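Local atomic coordinates of Phi class glutathione transferase GSTF1 (Populus tremula x Populus tremuloides, PDB entry 4RI6), a protein that probably catalyses the conjugation of glutathione to halide-bearing electrophiles, releasing the halide, as a Phi class detoxification enzyme. Residues F110-F123 with H169-K182. Residues are numbered along the deposited sequence; the frame is centred on the assembly and turned at random.
Sequences FGPPSGDLVHDLLF and HLPNGDYLVNSTDK
H169 drives the edge of its imidazole into the F110 ring: CD2 of H169 stands over the centre of one phenyl face, 3.3 Å from CD2 of F110, in an edge-to-face pair whose planes meet at 53°. F110 reaches it with CG anti to the backbone N, which carries the ring across to helix 164-179. Over the ring's opposite face, offset toward the rim, lies OG of S114, which gives a 2.8 Å hydrogen bond to O of F110 from above the carbonyl plane. Cutting F110 back to an alanine would probably take away the face that CD2 of H169 rests on and open a gap between the imidazole and S114, leaving Y147 as a remaining ring neighbour of H169. One turn on, N172 is a knob among G111, S114, G115 and V118. Its ND2 donates a weak, bent bond to OG of S114 (3.1 Å), and the bare CA of G115 lets the amide lie close to the helix. Beyond it, V118 turns CG2 to CG of L176 and to CB of Y175, both at 3.9 Å, while CD2 of L176 meets CB of L117. L122 brings CD1 obliquely to CD1 of Y175 (3.7 Å). The far end closes with a second edge-to-face pair: F123 points its edge at the phenol face, planes at 84°, CZ of F123 coming 3.7 Å from CZ of Y175. The phenol OH is hydrogen-bonded to O of L12, on the loop before helix 14-25 and the glutathione-binding S13. The axes of helices 110-122 and 169-179 cross at 44° within the all-helical C-terminal domain of the glutathione transferase fold. Helix 130-150 flanks F110, its Y147 bonding NE2 of H169; helix 14-25 of the thioredoxin-like domain touches N172 and Y175 through T14, and helix 203-214 reaches Y175 through R212.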
loop_
_atom_site.group_PDB
_atom_site.type_symbol
_atom_site.label_atom_id
_atom_site.label_comp_id
_atom_site.label_asym_id
_atom_site.label_seq_id
_atom_site.Cartn_x
_atom_site.Cartn_y
_atom_site.Cartn_z
ATOM N N PHE A 110 0.818 8.609 4.459
ATOM C CA PHE A 110 -0.292 9.304 5.111
ATOM C C PHE A 110 -1.130 8.363 5.971
ATOM O O PHE A 110 -1.500 8.690 7.078
ATOM C CB PHE A 110 -1.168 9.960 4.032
ATOM C CG PHE A 110 -2.482 10.525 4.523
ATOM C CD1 PHE A 110 -2.565 11.835 4.943
ATOM C CD2 PHE A 110 -3.642 9.752 4.528
ATOM C CE1 PHE A 110 -3.761 12.376 5.376
ATOM C CE2 PHE A 110 -4.853 10.293 4.949
ATOM C CZ PHE A 110 -4.904 11.621 5.364
ATOM N N GLY A 111 -1.402 7.187 5.436
ATOM C CA GLY A 111 -2.310 6.237 6.050
ATOM C C GLY A 111 -1.917 5.744 7.438
ATOM O O GLY A 111 -2.748 5.684 8.337
ATOM N N PRO A 112 -0.648 5.361 7.613
ATOM C CA PRO A 112 -0.290 4.860 8.945
ATOM C C PRO A 112 -0.509 5.860 10.107
ATOM O O PRO A 112 -1.204 5.497 11.062
ATOM C CB PRO A 112 1.178 4.461 8.773
ATOM C CG PRO A 112 1.256 4.085 7.306
ATOM C CD PRO A 112 0.387 5.071 6.605
ATOM N N PRO A 113 0.049 7.079 10.042
ATOM C CA PRO A 113 -0.187 7.958 11.196
ATOM C C PRO A 113 -1.620 8.449 11.294
ATOM O O PRO A 113 -2.138 8.568 12.402
ATOM C CB PRO A 113 0.777 9.128 10.951
ATOM C CG PRO A 113 0.981 9.119 9.479
ATOM C CD PRO A 113 1.027 7.668 9.110
ATOM N N SER A 114 -2.249 8.740 10.165
ATOM C CA SER A 114 -3.629 9.209 10.219
ATOM C C SER A 114 -4.544 8.100 10.724
ATOM O O SER A 114 -5.419 8.347 11.542
ATOM C CB SER A 114 -4.100 9.734 8.853
ATOM O OG SER A 114 -4.166 8.710 7.875
ATOM N N GLY A 115 -4.351 6.879 10.243
ATOM C CA GLY A 115 -5.139 5.759 10.709
ATOM C C GLY A 115 -4.935 5.433 12.180
ATOM O O GLY A 115 -5.877 5.068 12.881
ATOM N N ASP A 116 -3.706 5.544 12.663
ATOM C CA ASP A 116 -3.457 5.284 14.077
ATOM C C ASP A 116 -4.107 6.352 14.956
ATOM O O ASP A 116 -4.605 6.046 16.036
ATOM C CB ASP A 116 -1.958 5.218 14.371
ATOM C CG ASP A 116 -1.302 3.991 13.795
ATOM O OD1 ASP A 116 -2.022 3.056 13.371
ATOM O OD2 ASP A 116 -0.052 3.968 13.773
ATOM N N LEU A 117 -4.055 7.611 14.513
ATOM C CA LEU A 117 -4.761 8.673 15.220
ATOM C C LEU A 117 -6.270 8.402 15.253
ATOM O O LEU A 117 -6.893 8.484 16.309
ATOM C CB LEU A 117 -4.472 10.028 14.566
ATOM C CG LEU A 117 -3.096 10.634 14.831
ATOM C CD1 LEU A 117 -2.879 11.815 13.880
ATOM C CD2 LEU A 117 -2.985 11.072 16.293
ATOM N N VAL A 118 -6.851 8.081 14.104
ATOM C CA VAL A 118 -8.284 7.782 14.053
ATOM C C VAL A 118 -8.625 6.647 15.004
ATOM O O VAL A 118 -9.617 6.727 15.751
ATOM C CB VAL A 118 -8.742 7.446 12.617
ATOM C CG1 VAL A 118 -10.161 6.873 12.609
ATOM C CG2 VAL A 118 -8.664 8.682 11.754
ATOM N N HIS A 119 -7.813 5.594 14.998
ATOM C CA HIS A 119 -8.101 4.466 15.857
ATOM C C HIS A 119 -7.998 4.841 17.336
ATOM O O HIS A 119 -8.901 4.565 18.115
ATOM C CB HIS A 119 -7.179 3.285 15.572
ATOM C CG HIS A 119 -7.481 2.126 16.451
ATOM N ND1 HIS A 119 -6.805 1.885 17.623
ATOM C CD2 HIS A 119 -8.484 1.222 16.396
ATOM C CE1 HIS A 119 -7.326 0.826 18.215
ATOM N NE2 HIS A 119 -8.353 0.410 17.494
ATOM N N ASP A 120 -6.914 5.500 17.728
ATOM C CA ASP A 120 -6.703 5.766 19.144
ATOM C C ASP A 120 -7.713 6.759 19.696
ATOM O O ASP A 120 -8.112 6.652 20.851
ATOM C CB ASP A 120 -5.288 6.264 19.385
ATOM C CG ASP A 120 -4.250 5.172 19.179
ATOM O OD1 ASP A 120 -4.630 3.976 19.107
ATOM O OD2 ASP A 120 -3.052 5.496 19.093
ATOM N N LEU A 121 -8.137 7.709 18.863
ATOM C CA LEU A 121 -9.054 8.749 19.309
ATOM C C LEU A 121 -10.530 8.402 19.203
ATOM O O LEU A 121 -11.333 8.980 19.933
ATOM C CB LEU A 121 -8.821 10.040 18.524
ATOM C CG LEU A 121 -7.457 10.680 18.713
ATOM C CD1 LEU A 121 -7.249 11.753 17.686
ATOM C CD2 LEU A 121 -7.380 11.259 20.108
ATOM N N LEU A 122 -10.890 7.487 18.307
ATOM C CA LEU A 122 -12.299 7.217 18.019
ATOM C C LEU A 122 -12.749 5.769 18.142
ATOM O O LEU A 122 -13.961 5.528 18.251
ATOM C CB LEU A 122 -12.632 7.699 16.611
ATOM C CG LEU A 122 -12.439 9.206 16.419
ATOM C CD1 LEU A 122 -12.563 9.562 14.955
ATOM C CD2 LEU A 122 -13.424 10.001 17.249
ATOM N N PHE A 123 -11.805 4.823 18.093
ATOM C CA PHE A 123 -12.148 3.404 18.059
ATOM C C PHE A 123 -11.301 2.536 18.957
ATOM O O PHE A 123 -11.077 1.383 18.642
ATOM C CB PHE A 123 -12.045 2.875 16.637
ATOM C CG PHE A 123 -12.949 3.562 15.687
ATOM C CD1 PHE A 123 -14.308 3.275 15.687
ATOM C CD2 PHE A 123 -12.459 4.529 14.822
ATOM C CE1 PHE A 123 -15.150 3.916 14.825
ATOM C CE2 PHE A 123 -13.306 5.189 13.964
ATOM C CZ PHE A 123 -14.657 4.883 13.965
ATOM N N HIS A 169 -7.673 9.303 0.538
ATOM C CA HIS A 169 -7.421 10.117 1.736
ATOM C C HIS A 169 -8.691 10.514 2.497
ATOM O O HIS A 169 -8.619 10.943 3.645
ATOM C CB HIS A 169 -6.662 11.390 1.380
ATOM C CG HIS A 169 -5.250 11.167 0.976
ATOM N ND1 HIS A 169 -4.883 10.664 -0.259
ATOM C CD2 HIS A 169 -4.094 11.354 1.661
ATOM C CE1 HIS A 169 -3.567 10.547 -0.309
ATOM N NE2 HIS A 169 -3.064 10.955 0.842
ATOM N N LEU A 170 -9.841 10.375 1.854
ATOM C CA LEU A 170 -11.082 10.828 2.461
ATOM C C LEU A 170 -11.408 10.132 3.797
ATOM O O LEU A 170 -11.798 10.813 4.743
ATOM C CB LEU A 170 -12.248 10.655 1.481
ATOM C CG LEU A 170 -12.292 11.700 0.362
ATOM C CD1 LEU A 170 -13.255 11.299 -0.757
ATOM C CD2 LEU A 170 -12.673 13.066 0.919
ATOM N N PRO A 171 -11.246 8.795 3.897
ATOM C CA PRO A 171 -11.766 8.189 5.141
ATOM C C PRO A 171 -11.046 8.632 6.421
ATOM O O PRO A 171 -11.709 9.001 7.393
ATOM C CB PRO A 171 -11.596 6.688 4.891
ATOM C CG PRO A 171 -11.680 6.562 3.394
ATOM C CD PRO A 171 -10.962 7.776 2.870
ATOM N N ASN A 172 -9.718 8.625 6.434
ATOM C CA ASN A 172 -9.022 9.049 7.641
ATOM C C ASN A 172 -9.090 10.558 7.793
ATOM O O ASN A 172 -9.221 11.074 8.903
ATOM C CB ASN A 172 -7.569 8.582 7.651
ATOM C CG ASN A 172 -7.446 7.109 7.959
ATOM O OD1 ASN A 172 -8.366 6.500 8.497
ATOM N ND2 ASN A 172 -6.306 6.535 7.640
ATOM N N GLY A 173 -8.981 11.275 6.683
ATOM C CA GLY A 173 -9.055 12.720 6.729
ATOM C C GLY A 173 -10.357 13.200 7.338
ATOM O O GLY A 173 -10.368 14.092 8.195
ATOM N N ASP A 174 -11.467 12.588 6.937
ATOM C CA ASP A 174 -12.768 13.088 7.354
ATOM C C ASP A 174 -12.952 12.846 8.845
ATOM O O ASP A 174 -13.483 13.700 9.557
ATOM C CB ASP A 174 -13.905 12.430 6.545
ATOM C CG ASP A 174 -15.218 13.223 6.618
ATOM O OD1 ASP A 174 -15.899 13.113 7.642
ATOM O OD2 ASP A 174 -15.560 13.981 5.679
ATOM N N TYR A 175 -12.489 11.700 9.342
ATOM C CA TYR A 175 -12.627 11.460 10.770
ATOM C C TYR A 175 -11.778 12.451 11.565
ATOM O O TYR A 175 -12.223 12.974 12.588
ATOM C CB TYR A 175 -12.238 10.025 11.126
ATOM C CG TYR A 175 -13.377 9.016 11.099
ATOM C CD1 TYR A 175 -14.505 9.180 11.882
ATOM C CD2 TYR A 175 -13.291 7.871 10.315
ATOM C CE1 TYR A 175 -15.526 8.235 11.859
ATOM C CE2 TYR A 175 -14.302 6.927 10.288
ATOM C CZ TYR A 175 -15.419 7.116 11.074
ATOM O OH TYR A 175 -16.447 6.196 11.088
ATOM N N LEU A 176 -10.560 12.720 11.110
ATOM C CA LEU A 176 -9.720 13.664 11.837
ATOM C C LEU A 176 -10.326 15.067 11.805
ATOM O O LEU A 176 -10.395 15.734 12.836
ATOM C CB LEU A 176 -8.294 13.684 11.267
ATOM C CG LEU A 176 -7.533 12.383 11.544
ATOM C CD1 LEU A 176 -6.191 12.385 10.847
ATOM C CD2 LEU A 176 -7.366 12.143 13.066
ATOM N N VAL A 177 -10.784 15.511 10.638
ATOM C CA VAL A 177 -11.307 16.877 10.519
ATOM C C VAL A 177 -12.606 17.073 11.298
ATOM O O VAL A 177 -12.796 18.105 11.939
ATOM C CB VAL A 177 -11.517 17.267 9.029
ATOM C CG1 VAL A 177 -12.241 18.584 8.887
ATOM C CG2 VAL A 177 -10.179 17.378 8.329
ATOM N N ASN A 178 -13.501 16.093 11.243
ATOM C CA ASN A 178 -14.869 16.313 11.709
ATOM C C ASN A 178 -15.198 15.653 13.027
ATOM O O ASN A 178 -16.231 15.964 13.623
ATOM C CB ASN A 178 -15.853 15.832 10.656
ATOM C CG ASN A 178 -15.734 16.602 9.377
ATOM O OD1 ASN A 178 -15.503 16.027 8.319
ATOM N ND2 ASN A 178 -15.860 17.913 9.467
ATOM N N SER A 179 -14.331 14.748 13.488
ATOM C CA SER A 179 -14.630 13.994 14.707
ATOM C C SER A 179 -13.519 14.037 15.764
ATOM O O SER A 179 -13.646 13.408 16.808
ATOM C CB SER A 179 -14.948 12.538 14.345
ATOM O OG SER A 179 -16.112 12.480 13.526
ATOM N N THR A 180 -12.451 14.792 15.515
ATOM C CA THR A 180 -11.394 14.968 16.511
ATOM C C THR A 180 -11.024 16.427 16.596
ATOM O O THR A 180 -11.537 17.236 15.826
ATOM C CB THR A 180 -10.138 14.158 16.179
ATOM O OG1 THR A 180 -9.364 14.839 15.176
ATOM C CG2 THR A 180 -10.511 12.753 15.730
ATOM N N ASP A 181 -10.122 16.770 17.509
ATOM C CA ASP A 181 -9.643 18.143 17.568
ATOM C C ASP A 181 -8.319 18.290 16.805
ATOM O O ASP A 181 -7.567 19.243 17.011
ATOM C CB ASP A 181 -9.520 18.612 19.026
ATOM C CG ASP A 181 -8.422 17.914 19.802
ATOM O OD1 ASP A 181 -7.758 16.997 19.283
ATOM O OD2 ASP A 181 -8.228 18.306 20.978
ATOM N N LYS A 182 -8.077 17.372 15.876
ATOM C CA LYS A 182 -6.857 17.405 15.069
ATOM C C LYS A 182 -7.084 18.018 13.683
ATOM O O LYS A 182 -6.190 18.006 12.836
ATOM C CB LYS A 182 -6.280 15.995 14.901
ATOM C CG LYS A 182 -6.043 15.257 16.209
ATOM C CD LYS A 182 -5.230 16.076 17.206
ATOM C CE LYS A 182 -5.002 15.261 18.460
ATOM N NZ LYS A 182 -4.790 16.103 19.653
#